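Local coordinates for DNA polymerase (Bacillus phage phi29, PDB 2PY5), which copies the viral genome from a protein primer, combining processive strand-displacing DNA synthesis with a 3'-5' proofreading exonuclease in one chain, at residues L126-K131 against A382-N387. The protein carries 2 engineered substitutions. Residues are numbered along the deposited sequence; the frame is centred on the assembly and turned at random.
Sequences LPFPVK and AKLMLN. With EDO (1,2-ethanediol), chain H; nucleotides of chain A.
At the seam between the exonuclease and polymerization regions, beside bound single-stranded DNA, L384 of helix 376-387 meets P127 and F128. P127 and L384 reach toward each other tip to tip, with L384 CD1 3.7 Å from P127 CG. L384 leaves the helix toward the loop, and with CG opposite the backbone N (chi1 -162°) CD1 is placed at the proline ring, 4.3 Å from F128 CZ and oblique to the aromatic ring. P127 CG lies 4.0 Å above one face of that ring, offset toward its rim. Branched leucine methyls and a flat apolar ring suit pure van der Waals packing. Proline suits the centre of the inverse gamma turn, since its ring restrains phi; F128 N to L126 O (2.8 Å) closes the turn. P129, the N-cap, leads into helix 130-136, where V130 N donates a nearly straight bond (3.0 Å, 176°) to OP1 of DT6 of chain A; the helix N-terminus's partial positive charge would probably favour the phosphate there. N387 ND2 and OD1 bond an ethanediol, probably from the crystallisation liquor. L384 probably helps position the templating nucleotide. The contact joins a polymerization-site helix to the exonuclease-region loop leading into the DNA-contacting start of helix 130-136, in a proofreading family B polymerase.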
ATOM      1  N   LEU F 126      -5.971  -7.368   5.521  1.00 29.54           N
ATOM      2  CA  LEU F 126      -6.965  -7.040   4.523  1.00 29.78           C
ATOM      3  C   LEU F 126      -6.834  -5.535   4.248  1.00 28.73           C
ATOM      4  O   LEU F 126      -7.525  -4.721   4.851  1.00 29.45           O
ATOM      5  CB  LEU F 126      -8.361  -7.407   5.056  1.00 32.38           C
ATOM      6  CG  LEU F 126      -8.566  -8.900   5.380  1.00 32.25           C
ATOM      7  CD1 LEU F 126      -9.808  -9.070   6.293  1.00 32.80           C
ATOM      8  CD2 LEU F 126      -8.681  -9.729   4.101  1.00 33.54           C
ATOM      9  N   PRO F 127      -5.890  -5.159   3.359  1.00 28.80           N
ATOM     10  CA  PRO F 127      -5.530  -3.740   3.183  1.00 28.67           C
ATOM     11  C   PRO F 127      -6.525  -2.908   2.346  1.00 31.12           C
ATOM     12  O   PRO F 127      -6.175  -2.356   1.298  1.00 32.08           O
ATOM     13  CB  PRO F 127      -4.147  -3.832   2.534  1.00 28.94           C
ATOM     14  CG  PRO F 127      -4.244  -5.084   1.699  1.00 29.10           C
ATOM     15  CD  PRO F 127      -5.011  -6.043   2.567  1.00 28.41           C
ATOM     16  N   PHE F 128      -7.765  -2.827   2.829  1.00 29.54           N
ATOM     17  CA  PHE F 128      -8.845  -2.090   2.164  1.00 27.89           C
ATOM     18  C   PHE F 128      -9.772  -1.595   3.240  1.00 28.45           C
ATOM     19  O   PHE F 128      -9.802  -2.178   4.313  1.00 30.66           O
ATOM     20  CB  PHE F 128      -9.641  -2.996   1.214  1.00 29.66           C
ATOM     21  CG  PHE F 128      -8.797  -3.942   0.422  1.00 32.32           C
ATOM     22  CD1 PHE F 128      -8.563  -5.230   0.884  1.00 34.23           C
ATOM     23  CD2 PHE F 128      -8.249  -3.541  -0.771  1.00 34.56           C
ATOM     24  CE1 PHE F 128      -7.772  -6.114   0.139  1.00 36.17           C
ATOM     25  CE2 PHE F 128      -7.462  -4.412  -1.528  1.00 35.25           C
ATOM     26  CZ  PHE F 128      -7.227  -5.697  -1.056  1.00 32.95           C
ATOM     27  N   PRO F 129     -10.549  -0.536   2.957  1.00 29.60           N
ATOM     28  CA  PRO F 129     -11.583  -0.166   3.933  1.00 29.85           C
ATOM     29  C   PRO F 129     -12.604  -1.295   4.131  1.00 30.75           C
ATOM     30  O   PRO F 129     -12.804  -2.112   3.231  1.00 30.62           O
ATOM     31  CB  PRO F 129     -12.265   1.040   3.296  1.00 31.86           C
ATOM     32  CG  PRO F 129     -11.353   1.527   2.242  1.00 32.99           C
ATOM     33  CD  PRO F 129     -10.536   0.350   1.789  1.00 30.85           C
ATOM     34  N   VAL F 130     -13.258  -1.306   5.289  1.00 32.78           N
ATOM     35  CA  VAL F 130     -14.288  -2.311   5.600  1.00 33.27           C
ATOM     36  C   VAL F 130     -15.375  -2.408   4.517  1.00 32.94           C
ATOM     37  O   VAL F 130     -15.750  -3.495   4.083  1.00 30.98           O
ATOM     38  CB  VAL F 130     -14.936  -2.032   6.972  1.00 32.26           C
ATOM     39  CG1 VAL F 130     -16.066  -3.035   7.242  1.00 36.14           C
ATOM     40  CG2 VAL F 130     -13.893  -2.108   8.058  1.00 33.89           C
ATOM     41  N   LYS F 131     -15.867  -1.266   4.060  1.00 30.73           N
ATOM     42  CA  LYS F 131     -16.892  -1.241   3.030  1.00 32.09           C
ATOM     43  C   LYS F 131     -16.434  -1.915   1.733  1.00 31.47           C
ATOM     44  O   LYS F 131     -17.216  -2.599   1.092  1.00 31.96           O
ATOM     45  CB  LYS F 131     -17.314   0.200   2.750  1.00 35.64           C
ATOM     46  CG  LYS F 131     -18.106   0.819   3.887  1.00 38.91           C
ATOM     47  CD  LYS F 131     -19.581   0.435   3.819  1.00 43.23           C
ATOM     48  CE  LYS F 131     -20.455   1.385   4.618  1.00 44.93           C
ATOM     49  NZ  LYS F 131     -21.878   1.301   4.167  1.00 47.04           N
ATOM     50  N   ALA F 382      -6.364 -14.510  -3.686  1.00 29.65           N
ATOM     51  CA  ALA F 382      -5.361 -14.893  -4.694  1.00 30.83           C
ATOM     52  C   ALA F 382      -4.648 -13.661  -5.242  1.00 31.92           C
ATOM     53  O   ALA F 382      -3.432 -13.658  -5.416  1.00 33.13           O
ATOM     54  CB  ALA F 382      -6.015 -15.692  -5.814  1.00 32.23           C
ATOM     55  N   LYS F 383      -5.406 -12.603  -5.507  1.00 31.56           N
ATOM     56  CA  LYS F 383      -4.833 -11.333  -5.933  1.00 31.90           C
ATOM     57  C   LYS F 383      -3.896 -10.791  -4.864  1.00 32.49           C
ATOM     58  O   LYS F 383      -2.801 -10.310  -5.146  1.00 30.90           O
ATOM     59  CB  LYS F 383      -5.949 -10.338  -6.223  1.00 30.50           C
ATOM     60  CG  LYS F 383      -6.801 -10.746  -7.420  1.00 33.28           C
ATOM     61  CD  LYS F 383      -8.122 -10.018  -7.462  1.00 38.04           C
ATOM     62  CE  LYS F 383      -7.962  -8.545  -7.674  1.00 40.89           C
ATOM     63  NZ  LYS F 383      -9.311  -7.882  -7.659  1.00 44.50           N
ATOM     64  N   LEU F 384      -4.335 -10.878  -3.613  1.00 31.99           N
ATOM     65  CA  LEU F 384      -3.526 -10.415  -2.512  1.00 31.13           C
ATOM     66  C   LEU F 384      -2.206 -11.184  -2.420  1.00 32.50           C
ATOM     67  O   LEU F 384      -1.146 -10.592  -2.221  1.00 32.89           O
ATOM     68  CB  LEU F 384      -4.327 -10.519  -1.204  1.00 34.33           C
ATOM     69  CG  LEU F 384      -3.860  -9.723  -0.006  1.00 35.17           C
ATOM     70  CD1 LEU F 384      -3.772  -8.215  -0.274  1.00 31.83           C
ATOM     71  CD2 LEU F 384      -4.834 -10.005   1.134  1.00 34.65           C
ATOM     72  N   MET F 385      -2.247 -12.498  -2.616  1.00 30.54           N
ATOM     73  CA  MET F 385      -1.020 -13.295  -2.587  1.00 31.21           C
ATOM     74  C   MET F 385      -0.053 -12.882  -3.711  1.00 32.23           C
ATOM     75  O   MET F 385       1.145 -12.733  -3.502  1.00 33.83           O
ATOM     76  CB  MET F 385      -1.343 -14.784  -2.698  1.00 31.80           C
ATOM     77  CG  MET F 385      -1.946 -15.379  -1.429  1.00 32.35           C
ATOM     78  SD  MET F 385      -0.789 -15.460  -0.066  1.00 33.39           S
ATOM     79  CE  MET F 385       0.297 -16.806  -0.567  1.00 34.62           C
ATOM     80  N   LEU F 386      -0.591 -12.679  -4.901  1.00 32.38           N
ATOM     81  CA  LEU F 386       0.222 -12.281  -6.055  1.00 31.85           C
ATOM     82  C   LEU F 386       0.810 -10.889  -5.881  1.00 31.77           C
ATOM     83  O   LEU F 386       1.941 -10.629  -6.291  1.00 33.70           O
ATOM     84  CB  LEU F 386      -0.633 -12.322  -7.321  1.00 32.24           C
ATOM     85  CG  LEU F 386      -0.965 -13.734  -7.803  1.00 32.84           C
ATOM     86  CD1 LEU F 386      -2.128 -13.713  -8.775  1.00 34.53           C
ATOM     87  CD2 LEU F 386       0.268 -14.401  -8.444  1.00 34.69           C
ATOM     88  N   ASN F 387       0.019  -9.990  -5.292  1.00 31.16           N
ATOM     89  CA  ASN F 387       0.362  -8.550  -5.258  1.00 31.04           C
ATOM     90  C   ASN F 387       1.282  -8.175  -4.087  1.00 34.03           C
ATOM     91  O   ASN F 387       1.991  -7.171  -4.154  1.00 33.68           O
ATOM     92  CB  ASN F 387      -0.912  -7.699  -5.205  1.00 33.03           C
ATOM     93  CG  ASN F 387      -1.670  -7.693  -6.515  1.00 35.17           C
ATOM     94  OD1 ASN F 387      -1.074  -7.890  -7.582  1.00 36.12           O
ATOM     95  ND2 ASN F 387      -2.985  -7.423  -6.456  1.00 34.65           N
TER
HETATM   96  C1  EDO H8001      -4.200  -8.106 -10.080  1.00 42.88           C
HETATM   97  O1  EDO H8001      -4.472  -7.143  -9.045  1.00 40.35           O
HETATM   98  C2  EDO H8001      -4.307  -9.513  -9.493  1.00 40.18           C
HETATM   99  O2  EDO H8001      -3.077 -10.061  -8.969  1.00 36.48           O
ATOM    100  P    DT A   6     -11.885   2.145   7.128  1.00 23.67           P
ATOM    101  OP1  DT A   6     -12.486   0.829   7.310  1.00 23.00           O
ATOM    102  OP2  DT A   6     -12.516   3.160   6.277  1.00 24.62           O
ATOM    103  O5'  DT A   6     -11.790   2.873   8.559  1.00 22.86           O
ATOM    104  C5'  DT A   6     -11.486   2.127   9.726  1.00 22.53           C
ATOM    105  C4'  DT A   6     -11.314   3.115  10.856  1.00 20.85           C
ATOM    106  O4'  DT A   6     -10.210   3.999  10.599  1.00 21.97           O
ATOM    107  C3'  DT A   6     -12.514   4.037  11.035  1.00 22.76           C
ATOM    108  O3'  DT A   6     -13.541   3.412  11.803  1.00 24.27           O
ATOM    109  C2'  DT A   6     -11.886   5.244  11.719  1.00 23.07           C
ATOM    110  C1'  DT A   6     -10.443   5.246  11.228  1.00 24.15           C
ATOM    111  N1   DT A   6     -10.138   6.299  10.215  1.00 22.32           N
ATOM    112  C2   DT A   6      -8.980   7.020  10.363  1.00 22.89           C
ATOM    113  O2   DT A   6      -8.190   6.851  11.270  1.00 25.49           O
ATOM    114  N3   DT A   6      -8.784   7.969   9.391  1.00 24.56           N
ATOM    115  C4   DT A   6      -9.604   8.242   8.307  1.00 24.66           C
ATOM    116  O4   DT A   6      -9.318   9.113   7.490  1.00 27.77           O
ATOM    117  C5   DT A   6     -10.785   7.425   8.199  1.00 25.44           C
ATOM    118  C7   DT A   6     -11.745   7.624   7.075  1.00 27.29           C
ATOM    119  C6   DT A   6     -10.999   6.497   9.153  1.00 23.78           C
ATOM    120  P    DT A   5      -7.596   3.265   2.316  1.00 33.85           P
ATOM    121  OP1  DT A   5      -7.011   2.018   1.770  1.00 36.84           O
ATOM    122  OP2  DT A   5      -8.428   4.135   1.466  1.00 35.57           O
ATOM    123  O5'  DT A   5      -8.454   2.871   3.625  1.00 28.86           O
ATOM    124  C5'  DT A   5      -8.000   1.879   4.504  1.00 28.12           C
ATOM    125  C4'  DT A   5      -8.174   2.344   5.920  1.00 27.19           C
ATOM    126  O4'  DT A   5      -7.242   3.406   6.148  1.00 30.93           O
ATOM    127  C3'  DT A   5      -9.528   2.939   6.257  1.00 25.16           C
ATOM    128  O3'  DT A   5     -10.357   1.910   6.721  1.00 23.90           O
ATOM    129  C2'  DT A   5      -9.223   3.948   7.352  1.00 28.38           C
ATOM    130  C1'  DT A   5      -7.761   4.278   7.122  1.00 31.60           C
ATOM    131  N1   DT A   5      -7.507   5.618   6.588  1.00 32.67           N
ATOM    132  C2   DT A   5      -6.657   6.421   7.292  1.00 31.74           C
ATOM    133  O2   DT A   5      -6.139   6.086   8.355  1.00 34.54           O
ATOM    134  N3   DT A   5      -6.473   7.646   6.727  1.00 36.53           N
ATOM    135  C4   DT A   5      -7.016   8.111   5.540  1.00 35.09           C
ATOM    136  O4   DT A   5      -6.770   9.240   5.136  1.00 39.17           O
ATOM    137  C5   DT A   5      -7.888   7.210   4.841  1.00 36.87           C
ATOM    138  C7   DT A   5      -8.536   7.615   3.556  1.00 35.83           C
ATOM    139  C6   DT A   5      -8.097   6.005   5.391  1.00 34.81           C
TER